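Local coordinates for LanC-like protein GCR2 (Arabidopsis thaliana, PDB 3T33) that may play a role in abscisic acid signalling, and binds a zinc ion in an all-helical fold related to the lantibiotic cyclases, at residues Glu66-Ser71 with Leu108-Ala113; Gly83-Ala88 with Glu112-Ala117; Gly290-Ala295 with Glu319-Arg324. All coordinates share one frame; numbering follows the deposited sequence.

Contact 1 of 3, residues Glu66-Ser71 with Leu108-Ala113; sequences ETWERS and LENVEA
Trp68 lays one face of its indole against the side-chain amide of Asn110, and Ala113 closes on the rim of the same ring. The evidence that the amide nitrogen lies over the face is direct: Asn110 ND2 stands 3.4 Å above the indole plane, over the middle of the ring system. Its nearest ring atoms are the two at the fusion bond, with Trp68 CD2 and Trp68 CE2 each 3.6 Å from Asn110 ND2. The amide does not lie flat on the indole; the two planes are inclined by 37°, with the nitrogen as the part that meets the ring. Torsions account for this meeting. With CG trans to the main-chain nitrogen (chi1 -168°), the indole of Trp68 extends toward the opposing helix. Asn110 starts out less directly, but its CG, set beside the backbone N (chi1 -70°) and so trans to the carbonyl carbon, brings ND2 over that face.

The contact belongs to the all-helical toroid of LanC-like proteins, where an outer layer of helices surrounds an inner one: it joins the C-terminal end of helix 45-69 to helix 101-118, both in the outer layer. The backbones stay well apart, the closest CA atoms, those of Trp68 and Asn110, being 8.0 Å from each other, and the indole bridges the gap. Asn110 also packs on Thr87, Ala88 and Leu91 of the inner helix 84-98, which confines the amide from a second direction.

Ala113, one turn beyond Asn110, approaches differently. Its CB lies near the indole plane, 3.8 Å from Trp68 CH2 and 4.0 Å from Trp68 CZ3, so this methyl meets the outer edge of the six-membered ring. Lys73 and Val75, from the following loop, touch Trp68 and Ala113 respectively.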
ATOM      1  N   GLU A  66      13.710 -17.744   3.738  1.00 37.33           N
ATOM      2  CA  GLU A  66      14.552 -16.921   4.586  1.00 36.73           C
ATOM      3  C   GLU A  66      13.875 -16.532   5.873  1.00 37.40           C
ATOM      4  O   GLU A  66      14.522 -16.441   6.881  1.00 38.03           O
ATOM      5  CB  GLU A  66      14.969 -15.638   3.856  1.00 36.53           C
ATOM      6  CG  GLU A  66      15.902 -15.836   2.685  1.00 37.50           C
ATOM      7  CD  GLU A  66      17.212 -16.554   3.095  1.00 44.64           C
ATOM      8  OE1 GLU A  66      17.662 -16.363   4.259  1.00 46.78           O
ATOM      9  OE2 GLU A  66      17.777 -17.345   2.277  1.00 40.08           O
ATOM     10  N   THR A  67      12.570 -16.279   5.849  1.00 37.31           N
ATOM     11  CA  THR A  67      11.927 -15.691   6.988  1.00 35.28           C
ATOM     12  C   THR A  67      11.321 -16.760   7.859  1.00 36.86           C
ATOM     13  O   THR A  67      10.986 -16.500   8.994  1.00 37.96           O
ATOM     14  CB  THR A  67      10.820 -14.651   6.574  1.00 36.25           C
ATOM     15  OG1 THR A  67       9.760 -15.281   5.835  1.00 30.23           O
ATOM     16  CG2 THR A  67      11.414 -13.500   5.784  1.00 33.69           C
ATOM     17  N   TRP A  68      11.174 -17.963   7.315  1.00 38.16           N
ATOM     18  CA  TRP A  68      10.520 -19.048   8.038  1.00 39.11           C
ATOM     19  C   TRP A  68      11.426 -20.254   8.262  1.00 41.13           C
ATOM     20  O   TRP A  68      11.660 -20.659   9.400  1.00 40.02           O
ATOM     21  CB  TRP A  68       9.246 -19.481   7.309  1.00 38.77           C
ATOM     22  CG  TRP A  68       8.366 -20.380   8.121  1.00 37.29           C
ATOM     23  CD1 TRP A  68       8.010 -21.664   7.826  1.00 35.80           C
ATOM     24  CD2 TRP A  68       7.729 -20.065   9.366  1.00 36.19           C
ATOM     25  NE1 TRP A  68       7.192 -22.167   8.808  1.00 35.71           N
ATOM     26  CE2 TRP A  68       7.004 -21.205   9.764  1.00 36.59           C
ATOM     27  CE3 TRP A  68       7.702 -18.928  10.180  1.00 36.27           C
ATOM     28  CZ2 TRP A  68       6.260 -21.241  10.942  1.00 36.45           C
ATOM     29  CZ3 TRP A  68       6.963 -18.967  11.349  1.00 34.26           C
ATOM     30  CH2 TRP A  68       6.252 -20.116  11.718  1.00 36.43           C
ATOM     31  N   GLU A  69      11.927 -20.834   7.175  1.00 43.09           N
ATOM     32  CA  GLU A  69      12.728 -22.081   7.272  1.00 45.41           C
ATOM     33  C   GLU A  69      14.143 -21.870   7.793  1.00 47.17           C
ATOM     34  O   GLU A  69      14.508 -22.455   8.817  1.00 47.63           O
ATOM     35  CB  GLU A  69      12.699 -22.922   5.969  1.00 45.22           C
ATOM     36  CG  GLU A  69      11.290 -23.491   5.631  1.00 45.15           C
ATOM     37  CD  GLU A  69      10.906 -24.677   6.522  1.00 48.57           C
ATOM     38  OE1 GLU A  69      11.821 -25.238   7.170  1.00 48.55           O
ATOM     39  OE2 GLU A  69       9.705 -25.058   6.587  1.00 51.14           O
ATOM     40  N   ARG A  70      14.927 -21.025   7.131  1.00 49.87           N
ATOM     41  CA  ARG A  70      16.260 -20.695   7.615  1.00 53.55           C
ATOM     42  C   ARG A  70      16.252 -20.358   9.141  1.00 55.44           C
ATOM     43  O   ARG A  70      17.043 -20.903   9.936  1.00 56.18           O
ATOM     44  CB  ARG A  70      16.816 -19.500   6.845  1.00 53.21           C
ATOM     45  CG  ARG A  70      18.115 -18.925   7.436  1.00 57.06           C
ATOM     46  CD  ARG A  70      19.329 -19.679   6.881  1.00 63.26           C
ATOM     47  NE  ARG A  70      19.332 -19.621   5.418  1.00 68.34           N
ATOM     48  CZ  ARG A  70      19.939 -18.666   4.701  1.00 71.54           C
ATOM     49  NH1 ARG A  70      20.623 -17.694   5.311  1.00 71.59           N
ATOM     50  NH2 ARG A  70      19.865 -18.688   3.368  1.00 71.18           N
ATOM     51  N   SER A  71      15.351 -19.454   9.524  1.00 56.65           N
ATOM     52  CA  SER A  71      15.297 -18.903  10.860  1.00 58.18           C
ATOM     53  C   SER A  71      14.764 -19.955  11.853  1.00 58.68           C
ATOM     54  O   SER A  71      14.588 -19.654  13.030  1.00 59.74           O
ATOM     55  CB  SER A  71      14.401 -17.642  10.843  1.00 58.34           C
ATOM     56  OG  SER A  71      13.013 -17.990  10.716  1.00 60.00           O
ATOM     57  N   LEU A 108      -1.535 -19.281   8.049  1.00 33.44           N
ATOM     58  CA  LEU A 108      -2.025 -19.446   9.414  1.00 34.85           C
ATOM     59  C   LEU A 108      -0.990 -19.919  10.403  1.00 35.66           C
ATOM     60  O   LEU A 108      -1.048 -19.540  11.574  1.00 35.73           O
ATOM     61  CB  LEU A 108      -3.230 -20.375   9.457  1.00 34.00           C
ATOM     62  CG  LEU A 108      -4.463 -19.616   8.988  1.00 33.57           C
ATOM     63  CD1 LEU A 108      -5.559 -20.602   8.718  1.00 32.37           C
ATOM     64  CD2 LEU A 108      -4.897 -18.586   9.992  1.00 34.10           C
ATOM     65  N   GLU A 109      -0.054 -20.734   9.940  1.00 35.79           N
ATOM     66  CA  GLU A 109       1.038 -21.111  10.805  1.00 38.24           C
ATOM     67  C   GLU A 109       1.907 -19.902  11.120  1.00 37.29           C
ATOM     68  O   GLU A 109       2.345 -19.753  12.263  1.00 35.39           O
ATOM     69  CB  GLU A 109       1.915 -22.208  10.201  1.00 39.07           C
ATOM     70  CG  GLU A 109       1.173 -23.383   9.744  1.00 44.31           C
ATOM     71  CD  GLU A 109       2.083 -24.572   9.502  1.00 53.78           C
ATOM     72  OE1 GLU A 109       3.346 -24.440   9.571  1.00 52.33           O
ATOM     73  OE2 GLU A 109       1.493 -25.661   9.275  1.00 58.09           O
ATOM     74  N   ASN A 110       2.180 -19.063  10.108  1.00 36.96           N
ATOM     75  CA  ASN A 110       2.955 -17.842  10.363  1.00 37.54           C
ATOM     76  C   ASN A 110       2.239 -16.897  11.335  1.00 37.24           C
ATOM     77  O   ASN A 110       2.901 -16.259  12.154  1.00 36.49           O
ATOM     78  CB  ASN A 110       3.201 -17.076   9.082  1.00 39.09           C
ATOM     79  CG  ASN A 110       4.172 -17.784   8.131  1.00 41.98           C
ATOM     80  OD1 ASN A 110       4.649 -17.164   7.196  1.00 45.31           O
ATOM     81  ND2 ASN A 110       4.471 -19.052   8.372  1.00 40.20           N
ATOM     82  N   VAL A 111       0.900 -16.800  11.208  1.00 36.58           N
ATOM     83  CA  VAL A 111       0.070 -15.867  12.001  1.00 35.96           C
ATOM     84  C   VAL A 111       0.151 -16.276  13.482  1.00 37.02           C
ATOM     85  O   VAL A 111       0.511 -15.460  14.362  1.00 36.47           O
ATOM     86  CB  VAL A 111      -1.405 -15.831  11.527  1.00 35.19           C
ATOM     87  CG1 VAL A 111      -2.230 -14.897  12.365  1.00 34.45           C
ATOM     88  CG2 VAL A 111      -1.497 -15.321  10.070  1.00 32.66           C
ATOM     89  N   GLU A 112      -0.156 -17.554  13.724  1.00 37.12           N
ATOM     90  CA  GLU A 112      -0.052 -18.162  15.038  1.00 37.70           C
ATOM     91  C   GLU A 112       1.293 -17.888  15.709  1.00 36.68           C
ATOM     92  O   GLU A 112       1.309 -17.446  16.862  1.00 36.65           O
ATOM     93  CB  GLU A 112      -0.326 -19.648  14.928  1.00 38.37           C
ATOM     94  CG  GLU A 112       0.028 -20.470  16.153  1.00 45.97           C
ATOM     95  CD  GLU A 112      -0.663 -21.825  16.056  1.00 57.39           C
ATOM     96  OE1 GLU A 112      -0.030 -22.799  15.521  1.00 60.77           O
ATOM     97  OE2 GLU A 112      -1.870 -21.890  16.440  1.00 58.71           O
ATOM     98  N   ALA A 113       2.408 -18.126  15.015  1.00 35.26           N
ATOM     99  CA  ALA A 113       3.717 -17.708  15.556  1.00 35.84           C
ATOM    100  C   ALA A 113       3.820 -16.201  15.835  1.00 36.24           C
ATOM    101  O   ALA A 113       4.504 -15.780  16.754  1.00 37.75           O
ATOM    102  CB  ALA A 113       4.862 -18.150  14.684  1.00 33.51           C
TER

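Contact 2 of 3, residues Gly83-Ala88 with Glu112-Ala117; sequences GVLGTA and EACDVA
The sequence Gly-Val-Leu-Gly at 83-86 is one of the Gly-X-X-Gly motifs with which inner helices of the LanC-like toroid begin, and here its two central residues receive a cysteine from the outer helix 101-118. Cys114 is the one residue of 112-117 that makes close contact, and it supplies 77 of the 133 Å² buried between the segments. Its sulfur is directed at the first turn of helix 84-98: SG sits beside the backbone N (chi1 -79°) and so trans to the carbonyl carbon, on a CB that already points across the interface.

Backbone positions agree with such a close approach, since the CA atoms of Leu85 and Cys114 are 6.5 Å apart. The sulfur therefore meets main chain as well as side chains, and Val84 C lies 3.7 Å from Cys114 SG. Beyond its CB, which is 4.0 Å from Cys114 SG, Leu85 sends its branch to Val133 and Leu136 of helix 130-144. A backbone hydrogen bond between Leu85 and Tyr78 ties the start of helix 84-98 to the chain before it. Val84 also packs on Asn110, a turn earlier on helix 101-118, and on Val75 of the preceding loop; Val84, Leu85 and Cys114 are all buried.

Val84 presents a branch as well as its stem. Its CG1, trans to the main-chain nitrogen at chi1 167°, is 3.8 Å from Cys114 SG, while Val84 CB is 3.7 Å from the same sulfur. The shortest approach falls on the Val84-Leu85 peptide, where Leu85 N is 3.3 Å from Cys114 SG.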
ATOM      1  N   GLY A  83       8.260  -7.743   9.782  1.00 34.23           N
ATOM      2  CA  GLY A  83       8.353  -9.047  10.428  1.00 33.17           C
ATOM      3  C   GLY A  83       7.631 -10.149   9.684  1.00 34.14           C
ATOM      4  O   GLY A  83       7.344 -10.053   8.442  1.00 34.80           O
ATOM      5  N   VAL A  84       7.254 -11.169  10.433  1.00 31.93           N
ATOM      6  CA  VAL A  84       6.868 -12.402   9.830  1.00 31.82           C
ATOM      7  C   VAL A  84       5.429 -12.353   9.309  1.00 30.97           C
ATOM      8  O   VAL A  84       5.056 -13.106   8.427  1.00 30.65           O
ATOM      9  CB  VAL A  84       7.149 -13.588  10.807  1.00 32.96           C
ATOM     10  CG1 VAL A  84       6.456 -14.861  10.327  1.00 30.03           C
ATOM     11  CG2 VAL A  84       8.657 -13.786  10.926  1.00 32.46           C
ATOM     12  N   LEU A  85       4.644 -11.425   9.835  1.00 28.78           N
ATOM     13  CA  LEU A  85       3.316 -11.232   9.335  1.00 28.66           C
ATOM     14  C   LEU A  85       3.331 -10.768   7.848  1.00 27.10           C
ATOM     15  O   LEU A  85       2.427 -11.112   7.095  1.00 27.80           O
ATOM     16  CB  LEU A  85       2.511 -10.248  10.217  1.00 28.18           C
ATOM     17  CG  LEU A  85       1.002 -10.453   9.979  1.00 28.07           C
ATOM     18  CD1 LEU A  85       0.405 -11.771  10.618  1.00 26.83           C
ATOM     19  CD2 LEU A  85       0.176  -9.256  10.404  1.00 26.73           C
ATOM     20  N   GLY A  86       4.345 -10.003   7.459  1.00 25.47           N
ATOM     21  CA  GLY A  86       4.596  -9.674   6.043  1.00 26.16           C
ATOM     22  C   GLY A  86       4.623 -10.924   5.188  1.00 25.98           C
ATOM     23  O   GLY A  86       4.033 -10.978   4.120  1.00 27.52           O
ATOM     24  N   THR A  87       5.221 -11.974   5.700  1.00 26.03           N
ATOM     25  CA  THR A  87       5.296 -13.230   4.972  1.00 26.28           C
ATOM     26  C   THR A  87       3.954 -13.910   4.918  1.00 27.19           C
ATOM     27  O   THR A  87       3.543 -14.347   3.829  1.00 28.26           O
ATOM     28  CB  THR A  87       6.363 -14.149   5.624  1.00 26.73           C
ATOM     29  OG1 THR A  87       7.638 -13.494   5.500  1.00 24.97           O
ATOM     30  CG2 THR A  87       6.405 -15.491   4.972  1.00 25.71           C
ATOM     31  N   ALA A  88       3.242 -13.972   6.056  1.00 25.21           N
ATOM     32  CA  ALA A  88       1.920 -14.523   6.053  1.00 24.25           C
ATOM     33  C   ALA A  88       1.011 -13.799   5.044  1.00 25.31           C
ATOM     34  O   ALA A  88       0.186 -14.415   4.346  1.00 26.73           O
ATOM     35  CB  ALA A  88       1.288 -14.428   7.496  1.00 23.58           C
ATOM     36  N   GLU A 112      -0.156 -17.554  13.724  1.00 37.12           N
ATOM     37  CA  GLU A 112      -0.052 -18.162  15.038  1.00 37.70           C
ATOM     38  C   GLU A 112       1.293 -17.888  15.709  1.00 36.68           C
ATOM     39  O   GLU A 112       1.309 -17.446  16.862  1.00 36.65           O
ATOM     40  CB  GLU A 112      -0.326 -19.648  14.928  1.00 38.37           C
ATOM     41  CG  GLU A 112       0.028 -20.470  16.153  1.00 45.97           C
ATOM     42  CD  GLU A 112      -0.663 -21.825  16.056  1.00 57.39           C
ATOM     43  OE1 GLU A 112      -0.030 -22.799  15.521  1.00 60.77           O
ATOM     44  OE2 GLU A 112      -1.870 -21.890  16.440  1.00 58.71           O
ATOM     45  N   ALA A 113       2.408 -18.126  15.015  1.00 35.26           N
ATOM     46  CA  ALA A 113       3.717 -17.708  15.556  1.00 35.84           C
ATOM     47  C   ALA A 113       3.820 -16.201  15.835  1.00 36.24           C
ATOM     48  O   ALA A 113       4.504 -15.780  16.754  1.00 37.75           O
ATOM     49  CB  ALA A 113       4.862 -18.150  14.684  1.00 33.51           C
ATOM     50  N   CYS A 114       3.141 -15.379  15.050  1.00 36.22           N
ATOM     51  CA  CYS A 114       3.259 -13.955  15.222  1.00 35.62           C
ATOM     52  C   CYS A 114       2.468 -13.569  16.461  1.00 36.06           C
ATOM     53  O   CYS A 114       2.839 -12.639  17.171  1.00 35.87           O
ATOM     54  CB  CYS A 114       2.719 -13.246  13.970  1.00 35.88           C
ATOM     55  SG  CYS A 114       3.916 -13.231  12.557  1.00 33.92           S
ATOM     56  N   ASP A 115       1.364 -14.280  16.678  1.00 36.27           N
ATOM     57  CA  ASP A 115       0.506 -14.056  17.799  1.00 38.38           C
ATOM     58  C   ASP A 115       1.250 -14.274  19.125  1.00 38.75           C
ATOM     59  O   ASP A 115       1.328 -13.354  19.952  1.00 37.59           O
ATOM     60  CB  ASP A 115      -0.681 -14.970  17.699  1.00 38.29           C
ATOM     61  CG  ASP A 115      -1.726 -14.694  18.771  1.00 42.71           C
ATOM     62  OD1 ASP A 115      -1.848 -13.551  19.275  1.00 44.84           O
ATOM     63  OD2 ASP A 115      -2.448 -15.656  19.105  1.00 47.49           O
ATOM     64  N   VAL A 116       1.814 -15.478  19.277  1.00 40.19           N
ATOM     65  CA  VAL A 116       2.734 -15.856  20.372  1.00 41.23           C
ATOM     66  C   VAL A 116       3.791 -14.766  20.617  1.00 42.53           C
ATOM     67  O   VAL A 116       3.971 -14.296  21.760  1.00 41.92           O
ATOM     68  CB  VAL A 116       3.448 -17.234  20.074  1.00 41.74           C
ATOM     69  CG1 VAL A 116       4.592 -17.535  21.073  1.00 42.56           C
ATOM     70  CG2 VAL A 116       2.448 -18.398  20.039  1.00 39.97           C
ATOM     71  N   ALA A 117       4.491 -14.363  19.555  1.00 43.32           N
ATOM     72  CA  ALA A 117       5.543 -13.353  19.685  1.00 44.29           C
ATOM     73  C   ALA A 117       5.011 -11.926  19.980  1.00 46.52           C
ATOM     74  O   ALA A 117       5.775 -11.075  20.418  1.00 45.45           O
ATOM     75  CB  ALA A 117       6.408 -13.344  18.444  1.00 44.08           C
TER

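Contact 3 of 3, residues Gly290-Ala295 with Glu319-Arg324; sequences GAPGVA and EVVWSR
Val320 (chi1 176°) and Val321 (chi1 -168°) share one rotamer, with CG1 trans to the main-chain nitrogen and CG2 trans to the carbonyl carbon, yet they turn different branches toward the opposing helix. Val320 uses CG1 and Val321 uses CG2, a difference that reflects their different positions round helix 308-324. They pack against Ala291 and Pro292 in the first turn of the inner helix 291-305, whose opening Gly-Ala-Pro-Gly sequence at 290-293 is a Gly-X-X-Gly motif of the LanC-like helical toroid.

The segments pair in nearly antiparallel fashion, with 149° between their chain directions, and their axes approach to 9.7 Å. The CA atoms of Pro292 and Val321, the nearest pair, are 6.4 Å apart. Gly290 occupies the N-cap position with a positive phi, at which a CB would be jammed against the preceding carbonyl O, and Ala291 follows as the first residue of the helix. Its lone methyl points toward helix 308-324, most nearly at Val320: Ala291 CB is 3.7 Å from Val320 CG1 and 4.1 Å from Val321 CG2.

All four touching residues are buried, and the contact is apolar throughout. Helix 336-350 continues the packing through Asn339, which touches both Pro292 and Val321, with Val342 on the former and Phe343 on the latter. The zinc ion, held by Cys288, Cys333 and His334, lies about 10 Å from the side chain of Pro292, so the contact lies near the metal site without taking part in its coordination.

Pro292 offers the CG and CD atoms of its ring, and its side chain lies at a slant to that of Val321. Val321 CG2 rests against the ring at 3.9 Å from Pro292 CG and 4.2 Å from Pro292 CD.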
ATOM      1  N   GLY A 290       5.292  11.949   0.089  1.00 33.08           N
ATOM      2  CA  GLY A 290       5.376  12.455  -1.283  1.00 33.54           C
ATOM      3  C   GLY A 290       4.176  12.065  -2.132  1.00 32.91           C
ATOM      4  O   GLY A 290       3.177  11.542  -1.641  1.00 34.07           O
ATOM      5  N   ALA A 291       4.290  12.353  -3.412  1.00 32.50           N
ATOM      6  CA  ALA A 291       3.256  12.116  -4.432  1.00 30.99           C
ATOM      7  C   ALA A 291       2.553  10.727  -4.412  1.00 29.32           C
ATOM      8  O   ALA A 291       1.356  10.673  -4.544  1.00 29.90           O
ATOM      9  CB  ALA A 291       3.921  12.319  -5.784  1.00 31.33           C
ATOM     10  N   PRO A 292       3.298   9.605  -4.269  1.00 28.71           N
ATOM     11  CA  PRO A 292       2.688   8.266  -4.394  1.00 28.70           C
ATOM     12  C   PRO A 292       1.607   8.030  -3.358  1.00 29.47           C
ATOM     13  O   PRO A 292       0.448   7.724  -3.717  1.00 30.57           O
ATOM     14  CB  PRO A 292       3.876   7.314  -4.225  1.00 28.07           C
ATOM     15  CG  PRO A 292       5.046   8.145  -4.790  1.00 28.28           C
ATOM     16  CD  PRO A 292       4.769   9.512  -4.265  1.00 28.34           C
ATOM     17  N   GLY A 293       1.908   8.281  -2.099  1.00 28.81           N
ATOM     18  CA  GLY A 293       0.906   8.006  -1.058  1.00 29.02           C
ATOM     19  C   GLY A 293      -0.262   8.936  -1.201  1.00 29.14           C
ATOM     20  O   GLY A 293      -1.435   8.545  -1.033  1.00 30.78           O
ATOM     21  N   VAL A 294       0.030  10.176  -1.558  1.00 29.28           N
ATOM     22  CA  VAL A 294      -1.023  11.174  -1.673  1.00 28.29           C
ATOM     23  C   VAL A 294      -1.875  10.834  -2.894  1.00 28.42           C
ATOM     24  O   VAL A 294      -3.136  10.845  -2.836  1.00 28.55           O
ATOM     25  CB  VAL A 294      -0.382  12.560  -1.791  1.00 29.68           C
ATOM     26  CG1 VAL A 294      -1.440  13.618  -2.172  1.00 29.88           C
ATOM     27  CG2 VAL A 294       0.373  12.897  -0.492  1.00 27.04           C
ATOM     28  N   ALA A 295      -1.228  10.476  -4.003  1.00 28.71           N
ATOM     29  CA  ALA A 295      -2.038  10.085  -5.202  1.00 29.64           C
ATOM     30  C   ALA A 295      -3.072   9.004  -4.896  1.00 30.80           C
ATOM     31  O   ALA A 295      -4.243   9.092  -5.256  1.00 32.98           O
ATOM     32  CB  ALA A 295      -1.137   9.640  -6.286  1.00 29.87           C
ATOM     33  N   GLU A 319       1.700  11.895 -12.721  1.00 37.22           N
ATOM     34  CA  GLU A 319       2.806  12.362 -13.600  1.00 36.91           C
ATOM     35  C   GLU A 319       4.100  12.542 -12.837  1.00 36.16           C
ATOM     36  O   GLU A 319       5.162  12.261 -13.340  1.00 37.50           O
ATOM     37  CB  GLU A 319       2.455  13.683 -14.288  1.00 37.62           C
ATOM     38  CG  GLU A 319       1.228  13.608 -15.154  1.00 41.53           C
ATOM     39  CD  GLU A 319       1.409  12.657 -16.323  1.00 43.85           C
ATOM     40  OE1 GLU A 319       2.497  12.634 -16.918  1.00 49.33           O
ATOM     41  OE2 GLU A 319       0.457  11.941 -16.656  1.00 43.74           O
ATOM     42  N   VAL A 320       4.033  13.009 -11.609  1.00 36.00           N
ATOM     43  CA  VAL A 320       5.232  13.102 -10.777  1.00 35.60           C
ATOM     44  C   VAL A 320       5.845  11.724 -10.507  1.00 36.27           C
ATOM     45  O   VAL A 320       7.077  11.511 -10.598  1.00 35.88           O
ATOM     46  CB  VAL A 320       4.834  13.709  -9.463  1.00 36.48           C
ATOM     47  CG1 VAL A 320       6.033  13.738  -8.498  1.00 33.27           C
ATOM     48  CG2 VAL A 320       4.210  15.087  -9.741  1.00 34.21           C
ATOM     49  N   VAL A 321       4.981  10.766 -10.166  1.00 35.57           N
ATOM     50  CA  VAL A 321       5.436   9.352 -10.070  1.00 34.62           C
ATOM     51  C   VAL A 321       6.003   8.833 -11.413  1.00 35.39           C
ATOM     52  O   VAL A 321       7.086   8.209 -11.474  1.00 33.75           O
ATOM     53  CB  VAL A 321       4.309   8.463  -9.544  1.00 33.93           C
ATOM     54  CG1 VAL A 321       4.878   7.084  -9.160  1.00 32.04           C
ATOM     55  CG2 VAL A 321       3.703   9.147  -8.298  1.00 31.61           C
ATOM     56  N   TRP A 322       5.317   9.134 -12.507  1.00 36.23           N
ATOM     57  CA  TRP A 322       5.843   8.651 -13.784  1.00 37.81           C
ATOM     58  C   TRP A 322       7.241   9.185 -14.076  1.00 38.35           C
ATOM     59  O   TRP A 322       8.095   8.430 -14.574  1.00 38.95           O
ATOM     60  CB  TRP A 322       4.860   8.897 -14.932  1.00 37.07           C
ATOM     61  CG  TRP A 322       5.273   8.360 -16.258  1.00 39.89           C
ATOM     62  CD1 TRP A 322       5.460   9.087 -17.383  1.00 40.30           C
ATOM     63  CD2 TRP A 322       5.510   6.977 -16.628  1.00 37.40           C
ATOM     64  NE1 TRP A 322       5.831   8.264 -18.409  1.00 39.17           N
ATOM     65  CE2 TRP A 322       5.860   6.970 -17.986  1.00 36.13           C
ATOM     66  CE3 TRP A 322       5.484   5.754 -15.930  1.00 36.83           C
ATOM     67  CZ2 TRP A 322       6.167   5.773 -18.705  1.00 37.72           C
ATOM     68  CZ3 TRP A 322       5.798   4.546 -16.635  1.00 36.81           C
ATOM     69  CH2 TRP A 322       6.127   4.580 -18.008  1.00 37.53           C
ATOM     70  N   SER A 323       7.529  10.448 -13.763  1.00 38.87           N
ATOM     71  CA  SER A 323       8.887  10.908 -14.068  1.00 40.39           C
ATOM     72  C   SER A 323       9.906  10.722 -12.969  1.00 40.00           C
ATOM     73  O   SER A 323      11.091  10.505 -13.255  1.00 40.88           O
ATOM     74  CB  SER A 323       8.916  12.354 -14.580  1.00 42.39           C
ATOM     75  OG  SER A 323       8.802  13.261 -13.509  1.00 45.89           O
ATOM     76  N   ARG A 324       9.486  10.760 -11.718  1.00 38.81           N
ATOM     77  CA  ARG A 324      10.482  10.666 -10.642  1.00 39.32           C
ATOM     78  C   ARG A 324      10.296   9.433  -9.750  1.00 38.92           C
ATOM     79  O   ARG A 324      11.028   9.278  -8.770  1.00 38.95           O
ATOM     80  CB  ARG A 324      10.440  11.928  -9.779  1.00 38.81           C
ATOM     81  CG  ARG A 324      10.856  13.261 -10.486  1.00 40.83           C
ATOM     82  CD  ARG A 324      10.310  14.497  -9.704  1.00 40.74           C
ATOM     83  NE  ARG A 324      10.954  14.619  -8.397  1.00 39.86           N
ATOM     84  CZ  ARG A 324      10.590  15.474  -7.447  1.00 40.83           C
ATOM     85  NH1 ARG A 324       9.580  16.334  -7.617  1.00 36.44           N
ATOM     86  NH2 ARG A 324      11.268  15.480  -6.309  1.00 43.60           N
TER

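How the contacts relate
Contacts 1 and 2 are neighbours, with centres 7 Å apart, and both use helix 101-118, which receives helix 45-69 in one and helix 84-98 in the other. They share Glu112 and Ala113 and are tied by a probable hydrogen bond between the hydroxyls of Thr67 and Thr87. Contact 3 comes later in the chain, with its centre about 34 Å from that of contact 1 and about 31 Å from that of contact 2. Contacts 2 and 3 each set a Gly-X-X-Gly helix start against the next helix, joining inner and outer layers on opposite sides of the chain's centre, while contact 1 links two outer helices. Only contact 3 approaches the zinc site.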